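Local structure of structural protein (unclassified Rudivirus, 6WQ0) at a contact of chain A with DNA, the interface of chains B and A and the interface of chains B and C. The protein self-assembles into a helical, filamentous nucleocapsid whose subunits wrap the viral DNA, hold it in the A-form and so protect it in extreme environments. Coordinates in Å, arbitrary orientation; residue numbers count along the deposited sequence, not the author numbering. Chains: chain A/B/C, Structural protein.

Contact 1: a contact of chain A with DNA. Residues chain A 2, 6, 8, 16. With nucleotides of chain D; nucleotides of chain E.
A:Arg8 reaches phosphates of both DNA strands in this phosphate-binding site of a rudivirus coat protein, which keeps the viral DNA in the A-form. The hydrogen bonds of A:Thr6, A:Arg8 and A:Lys16 go to phosphate oxygens, as fits non-specific binding. The guanidinium group spreads its N-H groups over three nucleotides. NE donates to OP1 of DA158 in chain E at 3.1 Å, a fairly straight bond (157° at H), and NH1 reaches OP1 of DA135 in chain D at 3.1 Å; both phosphate oxygens lie at the edge of the group, in its plane. NH2 meets OP2 of DT136 at 2.7 Å, with that oxygen tilted 17° from the plane. Arginine suits this place because one flat cation can address several anionic oxygens at once.

The OP1 of DA135 is shared: the hydroxyl OG1 of A:Thr6 also donates to it, at 2.8 Å, so two bonds grip one oxygen. A:Lys16, on helix 10-24, ends between successive phosphates of chain D. Its NZ hydrogen bonds to OP2 of DA137 at 3.1 Å and forms a longer salt bridge, 3.7 Å, to OP1 of DT136. Small A:Ala2 approaches from the major-groove side, its carbonyl O 3.8 Å from the thymine methyl C7 of DT136.

The long, flexible lysine chain is extended beyond CG and spans the distance from helix to backbone. A:Arg8, by contrast, bends at chi2 and chi3, with CG against C5' of DA158 at 3.7 Å.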
loop_
_atom_site.group_PDB
_atom_site.type_symbol
_atom_site.label_atom_id
_atom_site.label_comp_id
_atom_site.label_asym_id
_atom_site.label_seq_id
_atom_site.Cartn_x
_atom_site.Cartn_y
_atom_site.Cartn_z
ATOM N N ALA A 2 -70.362 26.268 9.032
ATOM C CA ALA A 2 -69.436 27.356 8.751
ATOM C C ALA A 2 -68.802 27.192 7.378
ATOM O O ALA A 2 -67.590 27.300 7.232
ATOM C CB ALA A 2 -68.370 27.425 9.822
ATOM N N THR A 6 -70.600 33.429 4.674
ATOM C CA THR A 6 -70.318 34.738 4.122
ATOM C C THR A 6 -70.354 34.692 2.598
ATOM O O THR A 6 -70.035 33.665 1.996
ATOM C CB THR A 6 -68.951 35.258 4.580
ATOM O OG1 THR A 6 -67.922 34.393 4.093
ATOM C CG2 THR A 6 -68.880 35.309 6.096
ATOM N N ARG A 8 -69.244 35.049 -1.202
ATOM C CA ARG A 8 -67.982 34.957 -1.923
ATOM C C ARG A 8 -68.178 35.448 -3.350
ATOM O O ARG A 8 -69.062 34.964 -4.060
ATOM C CB ARG A 8 -67.453 33.523 -1.922
ATOM C CG ARG A 8 -67.353 32.887 -0.547
ATOM C CD ARG A 8 -66.103 33.315 0.191
ATOM N NE ARG A 8 -65.491 32.190 0.885
ATOM C CZ ARG A 8 -65.378 32.083 2.201
ATOM N NH1 ARG A 8 -65.825 33.040 2.991
ATOM N NH2 ARG A 8 -64.809 31.016 2.724
ATOM N N LYS A 16 -59.859 30.455 -4.387
ATOM C CA LYS A 16 -59.874 29.225 -3.606
ATOM C C LYS A 16 -59.947 27.990 -4.497
ATOM O O LYS A 16 -59.280 26.984 -4.219
ATOM C CB LYS A 16 -61.027 29.237 -2.612
ATOM C CG LYS A 16 -60.821 28.253 -1.486
ATOM C CD LYS A 16 -61.885 28.345 -0.438
ATOM C CE LYS A 16 -61.593 27.399 0.691
ATOM N NZ LYS A 16 -62.732 27.315 1.622
ATOM P P DA D 135 -65.700 33.403 7.291
ATOM O OP1 DA D 135 -65.837 34.009 5.965
ATOM O OP2 DA D 135 -66.639 32.358 7.725
ATOM O "O5'" DA D 135 -64.232 32.810 7.402
ATOM C "C5'" DA D 135 -63.162 33.486 6.795
ATOM C "C4'" DA D 135 -61.840 32.840 7.143
ATOM O "O4'" DA D 135 -61.712 32.740 8.577
ATOM C "C3'" DA D 135 -61.676 31.416 6.679
ATOM O "O3'" DA D 135 -61.334 31.370 5.311
ATOM C "C2'" DA D 135 -60.529 30.965 7.567
ATOM C "C1'" DA D 135 -60.932 31.599 8.895
ATOM N N9 DA D 135 -61.715 30.706 9.749
ATOM C C8 DA D 135 -63.045 30.783 10.034
ATOM N N7 DA D 135 -63.472 29.830 10.820
ATOM C C5 DA D 135 -62.341 29.079 11.071
ATOM C C6 DA D 135 -62.121 27.918 11.828
ATOM N N6 DA D 135 -63.075 27.300 12.523
ATOM N N1 DA D 135 -60.873 27.420 11.855
ATOM C C2 DA D 135 -59.919 28.043 11.166
ATOM N N3 DA D 135 -60.006 29.131 10.420
ATOM C C4 DA D 135 -61.253 29.604 10.414
ATOM P P DT D 136 -61.880 30.180 4.385
ATOM O OP1 DT D 136 -61.441 30.465 3.012
ATOM O OP2 DT D 136 -63.306 29.994 4.684
ATOM O "O5'" DT D 136 -61.117 28.882 4.917
ATOM C "C5'" DT D 136 -59.731 28.738 4.685
ATOM C "C4'" DT D 136 -59.121 27.595 5.484
ATOM O "O4'" DT D 136 -59.432 27.707 6.891
ATOM C "C3'" DT D 136 -59.610 26.213 5.154
ATOM O "O3'" DT D 136 -59.080 25.773 3.925
ATOM C "C2'" DT D 136 -59.017 25.447 6.327
ATOM C "C1'" DT D 136 -59.275 26.420 7.481
ATOM N N1 DT D 136 -60.497 26.082 8.250
ATOM C C2 DT D 136 -60.479 25.010 9.110
ATOM O O2 DT D 136 -59.496 24.327 9.310
ATOM N N3 DT D 136 -61.650 24.779 9.756
ATOM C C4 DT D 136 -62.824 25.474 9.612
ATOM O O4 DT D 136 -63.834 25.180 10.232
ATOM C C5 DT D 136 -62.781 26.570 8.679
ATOM C C7 DT D 136 -63.997 27.408 8.447
ATOM C C6 DT D 136 -61.633 26.818 8.056
ATOM P P DA D 137 -59.845 24.642 3.088
ATOM O OP1 DA D 137 -59.160 24.458 1.807
ATOM O OP2 DA D 137 -61.275 24.955 3.103
ATOM O "O5'" DA D 137 -59.614 23.322 3.934
ATOM C "C5'" DA D 137 -58.366 22.670 3.886
ATOM C "C4'" DA D 137 -58.441 21.307 4.537
ATOM O "O4'" DA D 137 -58.693 21.460 5.948
ATOM C "C3'" DA D 137 -59.567 20.422 4.060
ATOM O "O3'" DA D 137 -59.211 19.772 2.861
ATOM C "C2'" DA D 137 -59.678 19.448 5.219
ATOM C "C1'" DA D 137 -59.494 20.385 6.401
ATOM N N9 DA D 137 -60.739 20.926 6.943
ATOM C C8 DA D 137 -61.280 22.157 6.710
ATOM N N7 DA D 137 -62.405 22.364 7.337
ATOM C C5 DA D 137 -62.603 21.200 8.050
ATOM C C6 DA D 137 -63.619 20.784 8.922
ATOM N N6 DA D 137 -64.666 21.541 9.252
ATOM N N1 DA D 137 -63.513 19.556 9.461
ATOM C C2 DA D 137 -62.471 18.796 9.125
ATOM N N3 DA D 137 -61.458 19.080 8.324
ATOM C C4 DA D 137 -61.589 20.304 7.810
ATOM P P DA E 158 -65.657 29.112 -2.019
ATOM O OP1 DA E 158 -64.846 30.210 -1.478
ATOM O OP2 DA E 158 -66.107 28.045 -1.118
ATOM O "O5'" DA E 158 -66.942 29.709 -2.752
ATOM C "C5'" DA E 158 -68.225 29.634 -2.142
ATOM C "C4'" DA E 158 -69.325 29.749 -3.184
ATOM O "O4'" DA E 158 -69.444 28.504 -3.877
ATOM C "C3'" DA E 158 -70.712 30.010 -2.632
ATOM O "O3'" DA E 158 -70.927 31.402 -2.531
ATOM C "C2'" DA E 158 -71.634 29.388 -3.680
ATOM C "C1'" DA E 158 -70.749 28.373 -4.386
ATOM N N9 DA E 158 -71.176 26.988 -4.225
ATOM C C8 DA E 158 -70.498 25.987 -3.599
ATOM N N7 DA E 158 -71.118 24.840 -3.622
ATOM C C5 DA E 158 -72.279 25.107 -4.314
ATOM C C6 DA E 158 -73.360 24.302 -4.674
ATOM N N6 DA E 158 -73.435 23.007 -4.371
ATOM N N1 DA E 158 -74.368 24.876 -5.356
ATOM C C2 DA E 158 -74.284 26.170 -5.659
ATOM N N3 DA E 158 -73.312 27.027 -5.371
ATOM C C4 DA E 158 -72.330 26.423 -4.694
#

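Contact 2: the interface of chains B and A. Residues chain B 10, 14, 17; chain A 41-42, 45-46, 49.
B:Trp17 lays its indole flat on the ring of A:Phe45, where helix 10-24 of one coat-protein subunit packs on helix 27-48 of its two-fold partner. The planes are within 9° of parallel and the centroids 4.3 Å apart, with A:Phe45 CD1 over the centre of the indole. The two side chains run antiparallel alongside one another, which lets broad aromatic surfaces overlap. The opposite face of A:Phe45 is covered within its own chain by A:Val49 CG2, so the ring is sandwiched.

B:Tyr14 is turned differently: its ring presents an edge to A:Phe45, CD1 meeting CD2 at 3.4 Å, in the tyrosine plane. CG stands anti to the backbone N (chi1 176°), which sends the phenol out along the partner helix toward A:Gln46. Tyrosine suits this boundary, since its ring packs against carbon while its hydroxyl takes a polar partner. The amide of A:Gln46 is turned 66° from the phenol ring, and its NE2 donates to B:Tyr14 OH, which lies near the amide plane. An extended chain beyond CG carries the glutamine amide there and sets its CG 3.7 Å from B:Tyr14 CE1. At the far end, the edge of the B:Phe10 ring meets branched A:Val49, with CE1 3.8 Å from the valine CB.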
loop_
_atom_site.group_PDB
_atom_site.type_symbol
_atom_site.label_atom_id
_atom_site.label_comp_id
_atom_site.label_asym_id
_atom_site.label_seq_id
_atom_site.Cartn_x
_atom_site.Cartn_y
_atom_site.Cartn_z
ATOM N N PHE B 10 -74.458 -3.760 -15.825
ATOM C CA PHE B 10 -73.802 -3.279 -14.616
ATOM C C PHE B 10 -72.411 -3.874 -14.454
ATOM O O PHE B 10 -71.508 -3.200 -13.951
ATOM C CB PHE B 10 -74.642 -3.577 -13.371
ATOM C CG PHE B 10 -73.903 -3.342 -12.084
ATOM C CD1 PHE B 10 -73.615 -2.058 -11.661
ATOM C CD2 PHE B 10 -73.450 -4.401 -11.324
ATOM C CE1 PHE B 10 -72.913 -1.839 -10.499
ATOM C CE2 PHE B 10 -72.748 -4.179 -10.164
ATOM C CZ PHE B 10 -72.482 -2.900 -9.753
ATOM N N TYR B 14 -69.272 -1.440 -14.313
ATOM C CA TYR B 14 -68.475 -1.456 -13.096
ATOM C C TYR B 14 -67.041 -1.871 -13.379
ATOM O O TYR B 14 -66.109 -1.304 -12.809
ATOM C CB TYR B 14 -69.112 -2.380 -12.057
ATOM C CG TYR B 14 -68.285 -2.509 -10.799
ATOM C CD1 TYR B 14 -68.179 -1.458 -9.904
ATOM C CD2 TYR B 14 -67.596 -3.671 -10.517
ATOM C CE1 TYR B 14 -67.417 -1.564 -8.768
ATOM C CE2 TYR B 14 -66.830 -3.784 -9.388
ATOM C CZ TYR B 14 -66.743 -2.730 -8.515
ATOM O OH TYR B 14 -65.981 -2.848 -7.379
ATOM N N TRP B 17 -65.354 1.195 -15.160
ATOM C CA TRP B 17 -65.214 2.299 -14.220
ATOM C C TRP B 17 -64.147 2.004 -13.180
ATOM O O TRP B 17 -63.324 2.868 -12.863
ATOM C CB TRP B 17 -66.551 2.593 -13.544
ATOM C CG TRP B 17 -66.441 3.629 -12.462
ATOM C CD1 TRP B 17 -66.544 4.979 -12.608
ATOM C CD2 TRP B 17 -66.187 3.396 -11.073
ATOM N NE1 TRP B 17 -66.371 5.598 -11.404
ATOM C CE2 TRP B 17 -66.151 4.649 -10.443
ATOM C CE3 TRP B 17 -65.998 2.249 -10.300
ATOM C CZ2 TRP B 17 -65.929 4.788 -9.079
ATOM C CZ3 TRP B 17 -65.775 2.393 -8.951
ATOM C CH2 TRP B 17 -65.745 3.651 -8.355
ATOM N N ALA A 41 -65.520 4.428 -2.525
ATOM C CA ALA A 41 -66.093 4.759 -3.823
ATOM C C ALA A 41 -66.618 3.518 -4.531
ATOM O O ALA A 41 -67.701 3.548 -5.128
ATOM C CB ALA A 41 -65.053 5.474 -4.680
ATOM N N GLN A 42 -65.864 2.415 -4.472
ATOM C CA GLN A 42 -66.336 1.159 -5.045
ATOM C C GLN A 42 -67.607 0.682 -4.361
ATOM O O GLN A 42 -68.540 0.219 -5.027
ATOM C CB GLN A 42 -65.257 0.090 -4.942
ATOM C CG GLN A 42 -64.055 0.336 -5.806
ATOM C CD GLN A 42 -62.881 -0.505 -5.385
ATOM O OE1 GLN A 42 -63.002 -1.363 -4.519
ATOM N NE2 GLN A 42 -61.731 -0.256 -5.987
ATOM N N PHE A 45 -70.543 2.874 -5.565
ATOM C CA PHE A 45 -70.911 2.476 -6.920
ATOM C C PHE A 45 -71.720 1.185 -6.909
ATOM O O PHE A 45 -72.802 1.107 -7.506
ATOM C CB PHE A 45 -69.644 2.322 -7.762
ATOM C CG PHE A 45 -69.874 2.426 -9.242
ATOM C CD1 PHE A 45 -69.857 3.652 -9.872
ATOM C CD2 PHE A 45 -70.098 1.296 -10.004
ATOM C CE1 PHE A 45 -70.062 3.746 -11.225
ATOM C CE2 PHE A 45 -70.300 1.387 -11.354
ATOM C CZ PHE A 45 -70.284 2.612 -11.966
ATOM N N GLN A 46 -71.207 0.158 -6.225
ATOM C CA GLN A 46 -71.891 -1.130 -6.175
ATOM C C GLN A 46 -73.255 -1.025 -5.517
ATOM O O GLN A 46 -74.177 -1.755 -5.886
ATOM C CB GLN A 46 -71.045 -2.151 -5.420
ATOM C CG GLN A 46 -69.786 -2.591 -6.121
ATOM C CD GLN A 46 -68.804 -3.224 -5.163
ATOM O OE1 GLN A 46 -69.133 -3.486 -4.010
ATOM N NE2 GLN A 46 -67.587 -3.457 -5.627
ATOM N N VAL A 49 -75.540 1.833 -8.438
ATOM C CA VAL A 49 -75.703 1.822 -9.897
ATOM C C VAL A 49 -76.668 0.759 -10.432
ATOM O O VAL A 49 -77.343 1.024 -11.442
ATOM C CB VAL A 49 -74.328 1.716 -10.575
ATOM C CG1 VAL A 49 -74.459 1.654 -12.079
ATOM C CG2 VAL A 49 -73.489 2.911 -10.196
#

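Contact 3: the interface of chains B and A. Residues chain B 41-42, 45; chain A 10, 13-14, 17.
B:Phe45 packs into the corner formed by A:Trp17, over its face, and A:Tyr14, at its rim, in the twin of the helix-on-helix packing between two-fold-related coat subunits, with the chains exchanged. The tight part is aromatic. The phenylalanine ring stacks on the indole with planes 11° apart and centroids 4.4 Å apart, CD1 standing over the centre of the tryptophan system. A large indole suits this place because its broad flat surface overlaps much of one face of the phenylalanine. A:Tyr14 brings its edge against the phenylalanine: CD1 meets B:Phe45 CD2 at 3.3 Å, in the tyrosine plane. With CG opposite the backbone N (chi1 -162°), B:Phe45 projects its ring from helix 27-48 into the angle between these two residues of helix 10-24.

Contacts become sparser away from that ring. A:Phe10 barely touches the partner, its CE1 4.1 Å from B:Phe45 CE2, and one of its faces instead receives CB of A:Tyr14. A:Arg13 contributes little across the contact; its backbone O is 4.5 Å from B:Phe45 CZ, and its long charged side chain runs away from the aromatic cluster. Toward the other end, the amide of B:Gln42 is turned 85° to the phenol ring of A:Tyr14. Glutamine offers aliphatic carbon at its base and a polar amide beyond: its CB lies 3.9 Å from A:Tyr14 OH.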
loop_
_atom_site.group_PDB
_atom_site.type_symbol
_atom_site.label_atom_id
_atom_site.label_comp_id
_atom_site.label_asym_id
_atom_site.label_seq_id
_atom_site.Cartn_x
_atom_site.Cartn_y
_atom_site.Cartn_z
ATOM N N ALA B 41 -58.405 24.300 -17.872
ATOM C CA ALA B 41 -59.435 24.329 -16.841
ATOM C C ALA B 41 -59.567 25.715 -16.227
ATOM O O ALA B 41 -60.686 26.197 -16.007
ATOM C CB ALA B 41 -59.116 23.300 -15.762
ATOM N N GLN B 42 -58.436 26.366 -15.930
ATOM C CA GLN B 42 -58.481 27.742 -15.445
ATOM C C GLN B 42 -59.175 28.654 -16.444
ATOM O O GLN B 42 -59.969 29.519 -16.057
ATOM C CB GLN B 42 -57.073 28.257 -15.167
ATOM C CG GLN B 42 -56.364 27.576 -14.032
ATOM C CD GLN B 42 -54.894 27.903 -14.013
ATOM O OE1 GLN B 42 -54.443 28.808 -14.704
ATOM N NE2 GLN B 42 -54.134 27.159 -13.226
ATOM N N PHE B 45 -62.993 28.014 -16.422
ATOM C CA PHE B 45 -63.536 28.617 -15.211
ATOM C C PHE B 45 -63.679 30.125 -15.370
ATOM O O PHE B 45 -64.748 30.695 -15.116
ATOM C CB PHE B 45 -62.633 28.270 -14.028
ATOM C CG PHE B 45 -63.282 28.449 -12.691
ATOM C CD1 PHE B 45 -63.969 27.413 -12.096
ATOM C CD2 PHE B 45 -63.198 29.654 -12.027
ATOM C CE1 PHE B 45 -64.562 27.581 -10.870
ATOM C CE2 PHE B 45 -63.788 29.823 -10.801
ATOM C CZ PHE B 45 -64.469 28.787 -10.221
ATOM N N PHE A 10 -66.586 36.512 -7.332
ATOM C CA PHE A 10 -65.868 35.707 -8.313
ATOM C C PHE A 10 -64.384 35.618 -7.988
ATOM O O PHE A 10 -63.762 34.581 -8.233
ATOM C CB PHE A 10 -66.053 36.255 -9.727
ATOM C CG PHE A 10 -65.165 35.590 -10.728
ATOM C CD1 PHE A 10 -65.408 34.291 -11.124
ATOM C CD2 PHE A 10 -64.052 36.234 -11.226
ATOM C CE1 PHE A 10 -64.577 33.662 -12.011
ATOM C CE2 PHE A 10 -63.223 35.603 -12.118
ATOM C CZ PHE A 10 -63.488 34.319 -12.509
ATOM N N ARG A 13 -64.021 32.993 -5.032
ATOM C CA ARG A 13 -64.311 31.667 -5.565
ATOM C C ARG A 13 -63.187 31.175 -6.462
ATOM O O ARG A 13 -62.719 30.042 -6.321
ATOM C CB ARG A 13 -65.624 31.683 -6.339
ATOM C CG ARG A 13 -66.832 31.958 -5.510
ATOM C CD ARG A 13 -68.073 31.601 -6.274
ATOM N NE ARG A 13 -69.221 32.375 -5.831
ATOM C CZ ARG A 13 -70.466 32.134 -6.212
ATOM N NH1 ARG A 13 -70.720 31.140 -7.047
ATOM N NH2 ARG A 13 -71.453 32.886 -5.764
ATOM N N TYR A 14 -62.753 32.011 -7.404
ATOM C CA TYR A 14 -61.697 31.600 -8.317
ATOM C C TYR A 14 -60.389 31.366 -7.580
ATOM O O TYR A 14 -59.683 30.398 -7.867
ATOM C CB TYR A 14 -61.506 32.638 -9.421
ATOM C CG TYR A 14 -60.337 32.312 -10.316
ATOM C CD1 TYR A 14 -60.391 31.242 -11.191
ATOM C CD2 TYR A 14 -59.170 33.050 -10.263
ATOM C CE1 TYR A 14 -59.328 30.924 -11.992
ATOM C CE2 TYR A 14 -58.102 32.738 -11.062
ATOM C CZ TYR A 14 -58.185 31.675 -11.927
ATOM O OH TYR A 14 -57.119 31.361 -12.731
ATOM N N TRP A 17 -60.741 28.035 -5.570
ATOM C CA TRP A 17 -60.811 26.892 -6.471
ATOM C C TRP A 17 -59.467 26.632 -7.132
ATOM O O TRP A 17 -59.047 25.479 -7.275
ATOM C CB TRP A 17 -61.900 27.113 -7.522
ATOM C CG TRP A 17 -61.914 26.065 -8.586
ATOM C CD1 TRP A 17 -62.639 24.915 -8.595
ATOM C CD2 TRP A 17 -61.154 26.066 -9.796
ATOM N NE1 TRP A 17 -62.376 24.200 -9.727
ATOM C CE2 TRP A 17 -61.466 24.886 -10.483
ATOM C CE3 TRP A 17 -60.234 26.951 -10.363
ATOM C CZ2 TRP A 17 -60.898 24.569 -11.707
ATOM C CZ3 TRP A 17 -59.672 26.632 -11.571
ATOM C CH2 TRP A 17 -60.004 25.452 -12.231
#

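Contact 4: the interface of chains B and C. Residues chain B 19, 22-23; chain C 32, 36.
C:Asn36 has chi1 -95° and chi2 -87°, which turn its amide back along helix 27-48 and toward B:Ala19 and B:Thr22, on helix 10-24 of a neighbouring subunit. This is a helix-on-helix contact between rudivirus coat proteins, made largely by small residues. B:Thr22 holds its methyl CG2 anti to its own backbone N, and the methyl faces the asparagine, 3.9 Å from the amide oxygen OD1. The threonine side chain lies roughly perpendicular to that of the asparagine.

The short side chain of B:Ala19 allows a close backbone approach: its CB lies 3.5 Å from the carbonyl O of C:Asn36. In return, CB of C:Asn36 rests 3.8 Å from the carbonyl O of B:Ala19. The small methyl of alanine suits two helices that come this near.

Within chain C, the amide is fixed by a hydrogen bond from ND2 of C:Asn36 to the carbonyl O of C:Thr32, one helical turn earlier, at 2.9 Å. The bond is nearly straight (163° at H), and the acceptor lies in the amide plane, although the donor sits above the carbonyl plane. Asparagine suits this position because it can fold back onto its own helix while directing OD1 toward the neighbour. Farther along, the CG2 methyl of C:Thr32 makes a looser contact with CA of B:Ala23, at 4.1 Å.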
loop_
_atom_site.group_PDB
_atom_site.type_symbol
_atom_site.label_atom_id
_atom_site.label_comp_id
_atom_site.label_asym_id
_atom_site.label_seq_id
_atom_site.Cartn_x
_atom_site.Cartn_y
_atom_site.Cartn_z
ATOM N N ALA B 19 -61.616 -0.093 -13.431
ATOM C CA ALA B 19 -60.304 -0.099 -14.065
ATOM C C ALA B 19 -59.779 1.315 -14.252
ATOM O O ALA B 19 -58.617 1.607 -13.948
ATOM C CB ALA B 19 -60.373 -0.825 -15.405
ATOM N N THR B 22 -58.875 2.853 -10.821
ATOM C CA THR B 22 -57.616 2.313 -10.326
ATOM C C THR B 22 -56.431 2.881 -11.095
ATOM O O THR B 22 -55.366 3.120 -10.519
ATOM C CB THR B 22 -57.635 0.791 -10.422
ATOM O OG1 THR B 22 -58.752 0.285 -9.686
ATOM C CG2 THR B 22 -56.366 0.203 -9.850
ATOM N N ALA B 23 -56.597 3.098 -12.401
ATOM C CA ALA B 23 -55.533 3.709 -13.187
ATOM C C ALA B 23 -55.291 5.151 -12.760
ATOM O O ALA B 23 -54.142 5.575 -12.604
ATOM C CB ALA B 23 -55.870 3.639 -14.674
ATOM N N THR C 32 -50.341 2.194 -17.897
ATOM C CA THR C 32 -51.247 1.909 -16.792
ATOM C C THR C 32 -52.688 1.785 -17.269
ATOM O O THR C 32 -53.376 0.812 -16.942
ATOM C CB THR C 32 -51.113 3.002 -15.732
ATOM O OG1 THR C 32 -49.726 3.229 -15.468
ATOM C CG2 THR C 32 -51.803 2.606 -14.442
ATOM N N ASN C 36 -54.730 -1.764 -17.461
ATOM C CA ASN C 36 -55.876 -1.908 -16.571
ATOM C C ASN C 36 -57.149 -2.246 -17.334
ATOM O O ASN C 36 -57.993 -2.993 -16.828
ATOM C CB ASN C 36 -56.068 -0.635 -15.752
ATOM C CG ASN C 36 -55.407 -0.708 -14.398
ATOM O OD1 ASN C 36 -55.996 -1.189 -13.438
ATOM N ND2 ASN C 36 -54.180 -0.225 -14.309
#

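Helix 10-24 takes part in all four contacts: A:Lys16 reaches the DNA in contact 1, and other positions of the same helix pack on helix 27-48 of neighbouring subunits in contacts 2, 3 and 4. Contacts 2 and 3 are two-fold twins whose C-alpha centres lie about 30 Å apart. Contact 1 is about 14 Å from contact 3 by the same measure, and contact 4 about 15 Å from contact 2. Chain B meets A through one set of positions and C through another, which suggests how subunits are linked into the helical filament. In contacts 1 and 3, helix 10-24 of chain A serves both DNA and partner.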